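PDB 3LHL: putative agmatinase from Clostridium difficile, which probably hydrolyses agmatine to putrescine and urea, as a manganese-binding member of the agmatinase branch of the arginase family. Local coordinates for residues Ser69-Gln72 with Val73-Ile77; Gln79-Tyr82 with Lys83-Asp87; Val140-Arg143 with Ile144-Ile147; Lys265-Arg268 with Glu269-Ile273. All coordinates share one frame; numbering follows the deposited sequence.

How the contacts relate
Each of the four contacts is local, lying within one helix or at its end, so none closes a long loop; they follow one another in series and neither nest nor cross. Contact 1 opens helix 70-86 and contact 2 ends it, their centres about 15 Å apart. Contact 3 lies on helix 140-148, which connects strands 115-120 and 153-158, and contact 4 on helix 258-278 near the C terminus. Helix 101-111 is a shared neighbour of contacts 1, 2 and 3, while strand 90-95 receives side chains from both contact 2 and contact 4. Contact 4 lies across the chain's centre from contacts 1 and 3. Of the four, contact 3 comes nearest to a bound manganese ion.

Contact 1 (Ser69-Gln72 with Val73-Ile77)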
loop_
_atom_site.group_PDB
_atom_site.type_symbol
_atom_site.label_atom_id
_atom_site.label_comp_id
_atom_site.label_asym_id
_atom_site.label_seq_id
_atom_site.Cartn_x
_atom_site.Cartn_y
_atom_site.Cartn_z
ATOM N N SER A 69 9.027 -20.438 3.205
ATOM C CA SER A 69 8.108 -20.713 2.109
ATOM C C SER A 69 7.208 -19.534 1.774
ATOM O O SER A 69 6.287 -19.206 2.524
ATOM C CB SER A 69 7.251 -21.940 2.431
ATOM O OG SER A 69 6.385 -22.247 1.353
ATOM N N THR A 70 7.485 -18.900 0.641
ATOM C CA THR A 70 6.690 -17.768 0.185
ATOM C C THR A 70 5.236 -18.224 0.068
ATOM O O THR A 70 4.333 -17.599 0.617
ATOM C CB THR A 70 7.189 -17.265 -1.186
ATOM O OG1 THR A 70 8.489 -16.685 -1.031
ATOM C CG2 THR A 70 6.242 -16.223 -1.763
ATOM N N GLU A 71 5.033 -19.327 -0.647
ATOM C CA GLU A 71 3.708 -19.904 -0.850
ATOM C C GLU A 71 2.942 -19.989 0.472
ATOM O O GLU A 71 1.775 -19.616 0.548
ATOM C CB GLU A 71 3.864 -21.300 -1.470
ATOM C CG GLU A 71 2.581 -22.108 -1.637
ATOM C CD GLU A 71 2.856 -23.528 -2.137
ATOM O OE1 GLU A 71 3.619 -24.263 -1.468
ATOM O OE2 GLU A 71 2.311 -23.909 -3.199
ATOM N N GLN A 72 3.609 -20.468 1.514
ATOM C CA GLN A 72 2.990 -20.606 2.828
ATOM C C GLN A 72 2.642 -19.261 3.462
ATOM O O GLN A 72 1.591 -19.118 4.092
ATOM C CB GLN A 72 3.917 -21.386 3.760
ATOM C CG GLN A 72 3.303 -21.731 5.109
ATOM C CD GLN A 72 1.972 -22.449 4.966
ATOM O OE1 GLN A 72 1.832 -23.374 4.158
ATOM N NE2 GLN A 72 0.985 -22.028 5.753
ATOM N N VAL A 73 3.533 -18.284 3.304
ATOM C CA VAL A 73 3.323 -16.950 3.858
ATOM C C VAL A 73 2.120 -16.269 3.214
ATOM O O VAL A 73 1.312 -15.645 3.899
ATOM C CB VAL A 73 4.567 -16.045 3.649
ATOM C CG1 VAL A 73 4.275 -14.631 4.147
ATOM C CG2 VAL A 73 5.769 -16.629 4.390
ATOM N N LEU A 74 1.999 -16.394 1.896
ATOM C CA LEU A 74 0.884 -15.775 1.194
ATOM C C LEU A 74 -0.458 -16.305 1.692
ATOM O O LEU A 74 -1.396 -15.534 1.890
ATOM C CB LEU A 74 1.012 -15.999 -0.311
ATOM C CG LEU A 74 2.277 -15.415 -0.947
ATOM C CD1 LEU A 74 2.180 -15.519 -2.459
ATOM C CD2 LEU A 74 2.452 -13.954 -0.523
ATOM N N LYS A 75 -0.546 -17.616 1.895
ATOM C CA LYS A 75 -1.780 -18.226 2.384
ATOM C C LYS A 75 -2.145 -17.688 3.762
ATOM O O LYS A 75 -3.318 -17.466 4.057
ATOM C CB LYS A 75 -1.642 -19.752 2.444
ATOM C CG LYS A 75 -1.546 -20.401 1.073
ATOM C CD LYS A 75 -1.370 -21.910 1.164
ATOM C CE LYS A 75 -1.275 -22.536 -0.225
ATOM N NZ LYS A 75 -0.987 -23.993 -0.153
ATOM N N GLU A 76 -1.135 -17.473 4.595
ATOM C CA GLU A 76 -1.349 -16.961 5.941
ATOM C C GLU A 76 -1.851 -15.518 5.900
ATOM O O GLU A 76 -2.737 -15.143 6.671
ATOM C CB GLU A 76 -0.046 -17.063 6.746
ATOM C CG GLU A 76 0.464 -18.495 6.837
ATOM C CD GLU A 76 1.879 -18.611 7.370
ATOM O OE1 GLU A 76 2.737 -17.786 6.986
ATOM O OE2 GLU A 76 2.138 -19.543 8.159
ATOM N N ILE A 77 -1.294 -14.710 4.999
ATOM C CA ILE A 77 -1.729 -13.322 4.880
ATOM C C ILE A 77 -3.179 -13.340 4.418
ATOM O O ILE A 77 -4.020 -12.606 4.934
ATOM C CB ILE A 77 -0.891 -12.543 3.845
ATOM C CG1 ILE A 77 0.554 -12.406 4.333
ATOM C CG2 ILE A 77 -1.510 -11.172 3.609
ATOM C CD1 ILE A 77 1.515 -11.883 3.270
#
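The amide of Gln72 and the carboxylate of Glu76, one helical turn apart, are the flat groups here, and they meet almost perpendicularly, their planes 85° apart. Gln72 NE2 comes to 3.6 Å from Glu76 OE2 and lies alongside the Glu76 CG methylene. Gln72 starts out with CG anti to its own N, and a bend at chi2 (53°) then swings the amide across the glutamate. The hydrogen-bond partner of Glu76 OE2 is Ser66 OG. Glu71 and Lys75 run side by side with extended chains; Glu71 CG touches Lys75 CE at 4.1 Å, yet Glu71 OE2 and Lys75 NZ stay 4.5 Å apart, too far for a salt bridge. This opening turn of helix 70-86 has Ser69 as its N-cap: Ser69 OG takes a weak bond from Gln72 N, 3.3 Å long. Ser69 O accepts from Val73 N at 3.0 Å, and Thr70 O accepts from Leu74 N at 2.9 Å. Beside that last bond the Thr70 methyl CG2 rests against Leu74 CG at 4.1 Å, the two side chains pointing the same way. Outward from here, Thr70 and Val73 pack on Phe17 in a loop, Glu76 touches Ile65, and Leu74 and Ile77 lean on Pro103 at the start of helix 101-111.

Contact 2 (Gln79-Tyr82 with Lys83-Asp87); sequences QETY and KIVRD. With PO4 (phosphate ion), chain G.
Four i to i+4 backbone bonds tie Gln79-Tyr82 to Lys83-Asp87; Arg86 N to Tyr82 O is the shortest at 2.6 Å, and Ile84 N to Glu80 O, at 3.3 Å, is weak. They form the last turns of helix 70-86, one of the helices that flank the parallel sheet of the arginase fold; Asp87 is the first residue to leave helical geometry. Inward, Thr81 CG2 meets Val85 CG2. Ile84 CD1 lies 3.9 Å from Glu80 OE2. Thr81 OG1 bonds back to Ile77 O, while Thr81 and Ile84 pack on Phe13 of strand 10-15 and Val85 on Val108 of helix 101-111. On the outer side the extended Lys83 carries NZ to two waters: one, 3.2 Å from NZ, also accepts from Gln79 NE2, and the other, 2.7 Å from NZ, gives a weak bond to Glu80 OE1. Tyr82 crosses Arg86 at about a right angle. Arg86 CB sits over one ring face in a CH-pi contact, 4.2 Å from the centroid and displaced toward the rim. A chi1 of 173° carries Arg86 CG away from its N, and a bend at chi3 turns the guanidinium to Asp87: Arg86 NE forms a salt bridge with Asp87 OD1 at 2.9 Å, approaching from above the carboxylate plane. Tyr5 OH holds Asp87 OD2. Arg86 NH1, meanwhile, donates to O2 of a phosphate ion, probably from the crystallisation liquor, at 2.8 Å.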
loop_
_atom_site.group_PDB
_atom_site.type_symbol
_atom_site.label_atom_id
_atom_site.label_comp_id
_atom_site.label_asym_id
_atom_site.label_seq_id
_atom_site.Cartn_x
_atom_site.Cartn_y
_atom_site.Cartn_z
ATOM N N GLN A 79 -5.448 -15.596 4.869
ATOM C CA GLN A 79 -6.302 -15.982 5.984
ATOM C C GLN A 79 -6.643 -14.821 6.908
ATOM O O GLN A 79 -7.814 -14.589 7.203
ATOM C CB GLN A 79 -5.642 -17.093 6.800
ATOM C CG GLN A 79 -5.611 -18.436 6.109
ATOM C CD GLN A 79 -6.995 -18.907 5.714
ATOM O OE1 GLN A 79 -7.383 -18.830 4.548
ATOM N NE2 GLN A 79 -7.757 -19.385 6.693
ATOM N N GLU A 80 -5.622 -14.098 7.364
ATOM C CA GLU A 80 -5.831 -12.973 8.270
ATOM C C GLU A 80 -6.735 -11.924 7.633
ATOM O O GLU A 80 -7.682 -11.452 8.256
ATOM C CB GLU A 80 -4.488 -12.339 8.656
ATOM C CG GLU A 80 -4.591 -11.204 9.676
ATOM C CD GLU A 80 -5.268 -11.632 10.976
ATOM O OE1 GLU A 80 -4.800 -12.608 11.600
ATOM O OE2 GLU A 80 -6.269 -10.991 11.377
ATOM N N THR A 81 -6.442 -11.573 6.385
ATOM C CA THR A 81 -7.224 -10.572 5.666
ATOM C C THR A 81 -8.672 -11.025 5.523
ATOM O O THR A 81 -9.591 -10.262 5.806
ATOM C CB THR A 81 -6.643 -10.311 4.252
ATOM O OG1 THR A 81 -5.238 -10.061 4.347
ATOM C CG2 THR A 81 -7.306 -9.101 3.610
ATOM N N TYR A 82 -8.866 -12.272 5.093
ATOM C CA TYR A 82 -10.208 -12.815 4.894
ATOM C C TYR A 82 -11.090 -12.686 6.133
ATOM O O TYR A 82 -12.239 -12.249 6.046
ATOM C CB TYR A 82 -10.152 -14.292 4.477
ATOM C CG TYR A 82 -11.530 -14.909 4.423
ATOM C CD1 TYR A 82 -12.468 -14.484 3.478
ATOM C CD2 TYR A 82 -11.939 -15.834 5.384
ATOM C CE1 TYR A 82 -13.777 -14.953 3.498
ATOM C CE2 TYR A 82 -13.251 -16.311 5.414
ATOM C CZ TYR A 82 -14.163 -15.864 4.471
ATOM O OH TYR A 82 -15.468 -16.301 4.511
ATOM N N LYS A 83 -10.563 -13.070 7.287
ATOM C CA LYS A 83 -11.343 -12.969 8.504
ATOM C C LYS A 83 -11.770 -11.521 8.759
ATOM O O LYS A 83 -12.906 -11.267 9.172
ATOM C CB LYS A 83 -10.540 -13.519 9.681
ATOM C CG LYS A 83 -10.240 -15.000 9.545
ATOM C CD LYS A 83 -9.190 -15.459 10.538
ATOM C CE LYS A 83 -8.772 -16.893 10.252
ATOM N NZ LYS A 83 -7.614 -17.319 11.093
ATOM N N ILE A 84 -10.874 -10.573 8.498
ATOM C CA ILE A 84 -11.201 -9.164 8.704
ATOM C C ILE A 84 -12.303 -8.743 7.731
ATOM O O ILE A 84 -13.284 -8.109 8.121
ATOM C CB ILE A 84 -9.960 -8.264 8.499
ATOM C CG1 ILE A 84 -8.898 -8.601 9.556
ATOM C CG2 ILE A 84 -10.360 -6.787 8.590
ATOM C CD1 ILE A 84 -7.560 -7.948 9.322
ATOM N N VAL A 85 -12.143 -9.110 6.465
ATOM C CA VAL A 85 -13.135 -8.774 5.456
ATOM C C VAL A 85 -14.465 -9.444 5.793
ATOM O O VAL A 85 -15.531 -8.832 5.680
ATOM C CB VAL A 85 -12.688 -9.248 4.055
ATOM C CG1 VAL A 85 -13.825 -9.051 3.048
ATOM C CG2 VAL A 85 -11.432 -8.491 3.622
ATOM N N ARG A 86 -14.387 -10.710 6.195
ATOM C CA ARG A 86 -15.570 -11.489 6.549
ATOM C C ARG A 86 -16.350 -10.826 7.675
ATOM O O ARG A 86 -17.575 -10.870 7.703
ATOM C CB ARG A 86 -15.159 -12.897 6.987
ATOM C CG ARG A 86 -16.299 -13.747 7.547
ATOM C CD ARG A 86 -15.750 -14.863 8.424
ATOM N NE ARG A 86 -15.034 -14.309 9.569
ATOM C CZ ARG A 86 -14.181 -14.988 10.328
ATOM N NH1 ARG A 86 -13.919 -16.264 10.075
ATOM N NH2 ARG A 86 -13.583 -14.382 11.340
ATOM N N ASP A 87 -15.628 -10.213 8.607
ATOM C CA ASP A 87 -16.260 -9.553 9.739
ATOM C C ASP A 87 -16.702 -8.129 9.414
ATOM O O ASP A 87 -16.972 -7.341 10.316
ATOM C CB ASP A 87 -15.305 -9.547 10.934
ATOM C CG ASP A 87 -14.944 -10.947 11.395
ATOM O OD1 ASP A 87 -15.710 -11.888 11.090
ATOM O OD2 ASP A 87 -13.902 -11.107 12.073
HETATM P P PO4 G . -14.519 -19.633 9.266
HETATM O O1 PO4 G . -13.547 -20.041 8.213
HETATM O O2 PO4 G . -15.213 -18.388 8.845
HETATM O O3 PO4 G . -15.520 -20.717 9.466
HETATM O O4 PO4 G . -13.792 -19.391 10.543
HETATM O O HOH W 1 -6.323 -19.515 9.214
HETATM O O HOH W 2 -5.617 -15.632 10.490
#

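Contact 3 (Val140-Arg143 with Ile144-Ile147); sequences VIKR and IWDI
Arg143 and Asp146 point the same way from the helix, and a salt bridge joins Arg143 NH1 to Asp146 OD2 at 2.6 Å. The carboxylate meets the guanidinium at its edge, the two planes only 17° apart. Arg143 reaches this position through a chain bent at chi2 (-54°) and again at chi3. Next to the pair, Lys142 curls so that its CE lies 3.9 Å from Trp145 CE3, approaching the indole obliquely. On the inner side Ile144 CD1 touches both Val140 CG2 and Ile141 CD1, each at 4.3 Å. Beneath these side chains Ile144 N donates to Val140 O at 3.0 Å and Trp145 N to Ile141 O at 2.8 Å. Helix 140-148 is the crossover of a beta-alpha-beta unit between strands 115-120 and 153-158, and Ile141 and Ile144 pack on Ile153 of the latter. Val140 reaches the metal site, its side chain about 5 Å from a manganese ion and touching the ligands His98 and Asp125. Farther out, Glu128 forms salt bridges with both Arg143 NH2 and Lys142 NZ, Lys134 O accepts from Arg143 NE, and Trp145 NE1 bonds to Asp150, with His174 and Phe168 edge-to-face to the indole.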
loop_
_atom_site.group_PDB
_atom_site.type_symbol
_atom_site.label_atom_id
_atom_site.label_comp_id
_atom_site.label_asym_id
_atom_site.label_seq_id
_atom_site.Cartn_x
_atom_site.Cartn_y
_atom_site.Cartn_z
ATOM N N VAL A 140 3.716 -8.012 -8.692
ATOM C CA VAL A 140 2.443 -7.933 -7.984
ATOM C C VAL A 140 1.264 -7.333 -8.760
ATOM O O VAL A 140 0.162 -7.881 -8.727
ATOM C CB VAL A 140 2.601 -7.190 -6.616
ATOM C CG1 VAL A 140 2.872 -5.700 -6.835
ATOM C CG2 VAL A 140 1.353 -7.402 -5.768
ATOM N N ILE A 141 1.479 -6.229 -9.467
ATOM C CA ILE A 141 0.377 -5.624 -10.203
ATOM C C ILE A 141 -0.043 -6.469 -11.398
ATOM O O ILE A 141 -1.215 -6.474 -11.776
ATOM C CB ILE A 141 0.727 -4.185 -10.665
ATOM C CG1 ILE A 141 1.021 -3.317 -9.440
ATOM C CG2 ILE A 141 -0.441 -3.575 -11.445
ATOM C CD1 ILE A 141 -0.108 -3.290 -8.425
ATOM N N LYS A 142 0.907 -7.186 -11.992
ATOM C CA LYS A 142 0.589 -8.045 -13.125
ATOM C C LYS A 142 -0.295 -9.170 -12.592
ATOM O O LYS A 142 -1.278 -9.553 -13.225
ATOM C CB LYS A 142 1.867 -8.621 -13.740
ATOM C CG LYS A 142 1.631 -9.487 -14.971
ATOM C CD LYS A 142 0.977 -8.693 -16.099
ATOM C CE LYS A 142 0.589 -9.595 -17.260
ATOM N NZ LYS A 142 1.763 -10.301 -17.848
ATOM N N ARG A 143 0.054 -9.689 -11.418
ATOM C CA ARG A 143 -0.732 -10.752 -10.799
ATOM C C ARG A 143 -2.151 -10.262 -10.551
ATOM O O ARG A 143 -3.117 -10.979 -10.806
ATOM C CB ARG A 143 -0.114 -11.182 -9.467
ATOM C CG ARG A 143 1.165 -11.965 -9.625
ATOM C CD ARG A 143 0.944 -13.159 -10.544
ATOM N NE ARG A 143 2.112 -13.341 -11.389
ATOM C CZ ARG A 143 2.100 -13.283 -12.714
ATOM N NH1 ARG A 143 0.970 -13.058 -13.370
ATOM N NH2 ARG A 143 3.235 -13.425 -13.379
ATOM N N ILE A 144 -2.267 -9.033 -10.056
ATOM C CA ILE A 144 -3.570 -8.455 -9.782
ATOM C C ILE A 144 -4.348 -8.199 -11.067
ATOM O O ILE A 144 -5.561 -8.376 -11.104
ATOM C CB ILE A 144 -3.436 -7.149 -8.974
ATOM C CG1 ILE A 144 -2.937 -7.486 -7.561
ATOM C CG2 ILE A 144 -4.772 -6.402 -8.954
ATOM C CD1 ILE A 144 -2.702 -6.286 -6.660
ATOM N N TRP A 145 -3.655 -7.794 -12.124
ATOM C CA TRP A 145 -4.325 -7.553 -13.393
ATOM C C TRP A 145 -4.920 -8.865 -13.918
ATOM O O TRP A 145 -5.973 -8.864 -14.557
ATOM C CB TRP A 145 -3.353 -6.988 -14.425
ATOM C CG TRP A 145 -3.990 -6.800 -15.766
ATOM C CD1 TRP A 145 -4.809 -5.775 -16.152
ATOM C CD2 TRP A 145 -3.913 -7.697 -16.882
ATOM N NE1 TRP A 145 -5.250 -5.981 -17.443
ATOM C CE2 TRP A 145 -4.714 -7.152 -17.914
ATOM C CE3 TRP A 145 -3.246 -8.910 -17.110
ATOM C CZ2 TRP A 145 -4.866 -7.781 -19.157
ATOM C CZ3 TRP A 145 -3.395 -9.536 -18.345
ATOM C CH2 TRP A 145 -4.202 -8.969 -19.354
ATOM N N ASP A 146 -4.240 -9.979 -13.655
ATOM C CA ASP A 146 -4.741 -11.276 -14.091
ATOM C C ASP A 146 -6.078 -11.560 -13.413
ATOM O O ASP A 146 -6.866 -12.371 -13.895
ATOM C CB ASP A 146 -3.762 -12.406 -13.740
ATOM C CG ASP A 146 -2.569 -12.455 -14.666
ATOM O OD1 ASP A 146 -2.698 -12.038 -15.834
ATOM O OD2 ASP A 146 -1.500 -12.929 -14.231
ATOM N N ILE A 147 -6.331 -10.889 -12.296
ATOM C CA ILE A 147 -7.576 -11.094 -11.571
ATOM C C ILE A 147 -8.701 -10.139 -11.972
ATOM O O ILE A 147 -9.841 -10.565 -12.139
ATOM C CB ILE A 147 -7.357 -10.976 -10.045
ATOM C CG1 ILE A 147 -6.362 -12.040 -9.577
ATOM C CG2 ILE A 147 -8.678 -11.137 -9.312
ATOM C CD1 ILE A 147 -6.003 -11.934 -8.106
#

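Contact 4 (Lys265-Arg268 with Glu269-Ile273)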
loop_
_atom_site.group_PDB
_atom_site.type_symbol
_atom_site.label_atom_id
_atom_site.label_comp_id
_atom_site.label_asym_id
_atom_site.label_seq_id
_atom_site.Cartn_x
_atom_site.Cartn_y
_atom_site.Cartn_z
ATOM N N LYS A 265 3.809 8.687 9.834
ATOM C CA LYS A 265 2.890 9.781 9.559
ATOM C C LYS A 265 1.904 9.381 8.465
ATOM O O LYS A 265 0.714 9.693 8.545
ATOM C CB LYS A 265 3.664 11.034 9.146
ATOM C CG LYS A 265 2.808 12.293 9.046
ATOM C CD LYS A 265 3.672 13.518 8.767
ATOM C CE LYS A 265 2.875 14.804 8.891
ATOM N NZ LYS A 265 3.769 15.997 8.855
ATOM N N ILE A 266 2.393 8.687 7.443
ATOM C CA ILE A 266 1.517 8.252 6.367
ATOM C C ILE A 266 0.484 7.281 6.937
ATOM O O ILE A 266 -0.695 7.334 6.597
ATOM C CB ILE A 266 2.328 7.594 5.225
ATOM C CG1 ILE A 266 3.122 8.675 4.484
ATOM C CG2 ILE A 266 1.399 6.859 4.261
ATOM C CD1 ILE A 266 3.971 8.158 3.339
ATOM N N LEU A 267 0.934 6.404 7.823
ATOM C CA LEU A 267 0.034 5.446 8.447
ATOM C C LEU A 267 -1.081 6.201 9.176
ATOM O O LEU A 267 -2.267 5.874 9.039
ATOM C CB LEU A 267 0.806 4.563 9.434
ATOM C CG LEU A 267 -0.032 3.670 10.351
ATOM C CD1 LEU A 267 -0.879 2.712 9.529
ATOM C CD2 LEU A 267 0.890 2.906 11.287
ATOM N N ARG A 268 -0.701 7.219 9.940
ATOM C CA ARG A 268 -1.686 8.000 10.685
ATOM C C ARG A 268 -2.726 8.668 9.794
ATOM O O ARG A 268 -3.929 8.492 10.002
ATOM C CB ARG A 268 -1.009 9.077 11.530
ATOM C CG ARG A 268 -1.997 9.842 12.404
ATOM C CD ARG A 268 -1.339 11.022 13.081
ATOM N NE ARG A 268 -0.993 12.062 12.118
ATOM C CZ ARG A 268 -0.179 13.080 12.373
ATOM N NH1 ARG A 268 0.386 13.199 13.566
ATOM N NH2 ARG A 268 0.064 13.982 11.434
ATOM N N GLU A 269 -2.267 9.431 8.804
ATOM C CA GLU A 269 -3.185 10.136 7.913
ATOM C C GLU A 269 -4.156 9.179 7.222
ATOM O O GLU A 269 -5.342 9.484 7.082
ATOM C CB GLU A 269 -2.405 10.942 6.864
ATOM C CG GLU A 269 -1.272 11.794 7.436
ATOM C CD GLU A 269 -1.740 12.823 8.460
ATOM O OE1 GLU A 269 -1.810 14.026 8.121
ATOM O OE2 GLU A 269 -2.039 12.428 9.607
ATOM N N LEU A 270 -3.656 8.024 6.790
ATOM C CA LEU A 270 -4.510 7.050 6.121
ATOM C C LEU A 270 -5.559 6.484 7.066
ATOM O O LEU A 270 -6.708 6.315 6.677
ATOM C CB LEU A 270 -3.671 5.920 5.522
ATOM C CG LEU A 270 -2.912 6.302 4.245
ATOM C CD1 LEU A 270 -2.036 5.149 3.798
ATOM C CD2 LEU A 270 -3.909 6.668 3.151
ATOM N N CYS A 271 -5.169 6.187 8.303
ATOM C CA CYS A 271 -6.122 5.665 9.274
ATOM C C CYS A 271 -7.203 6.717 9.487
ATOM O O CYS A 271 -8.392 6.410 9.493
ATOM C CB CYS A 271 -5.435 5.358 10.609
ATOM S SG CYS A 271 -4.449 3.838 10.632
ATOM N N LEU A 272 -6.781 7.964 9.661
ATOM C CA LEU A 272 -7.723 9.051 9.870
ATOM C C LEU A 272 -8.708 9.137 8.706
ATOM O O LEU A 272 -9.924 9.111 8.898
ATOM C CB LEU A 272 -6.967 10.371 10.029
ATOM C CG LEU A 272 -6.178 10.481 11.338
ATOM C CD1 LEU A 272 -5.326 11.737 11.339
ATOM C CD2 LEU A 272 -7.150 10.484 12.512
ATOM N N ILE A 273 -8.171 9.220 7.498
ATOM C CA ILE A 273 -8.984 9.312 6.294
ATOM C C ILE A 273 -10.014 8.190 6.171
ATOM O O ILE A 273 -11.191 8.444 5.925
ATOM C CB ILE A 273 -8.064 9.342 5.043
ATOM C CG1 ILE A 273 -8.011 10.765 4.503
ATOM C CG2 ILE A 273 -8.533 8.360 3.981
ATOM C CD1 ILE A 273 -7.584 11.769 5.530
#
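Arg268 and Glu269, neighbours in sequence in helix 258-278, bend their side chains together. From Arg268 CB, 3.0 Å from Glu269 N, the chain heads off opposite its backbone N (chi1 -176°); CG rests against Leu272 CD1 at 4.0 Å, one turn on. CD passes Glu269 OE2, and a bend at chi3 (69°) then brings NE to that same oxygen for a hydrogen bond of 2.7 Å within a salt bridge; OE2 lies in the guanidinium plane, but NE meets it from above the carboxylate plane, the two planes being 55° apart. CZ lies 3.4 Å from Glu269 OE2. Arg268 NH2 adds a weak bond to OE2 at 3.2 Å, while NH1 donates to Glu42 O. The other oxygen of Glu269, OE1, is held by Ser45 OG. Elsewhere on the helix Ile266 CG2 packs on Leu270 CD1 and Leu267 CD1 on Cys271 SG, both at 3.9 Å, with Leu267, Leu270 and Cys271 also touching Phe92 of strand 90-95. Both charged residues are buried, so their mutual pairing, together with Glu42 O and Ser45 OG, would offset the cost of burying charge, and probably keeps both groups ionised while linking this helix to the segment around residues 42-45.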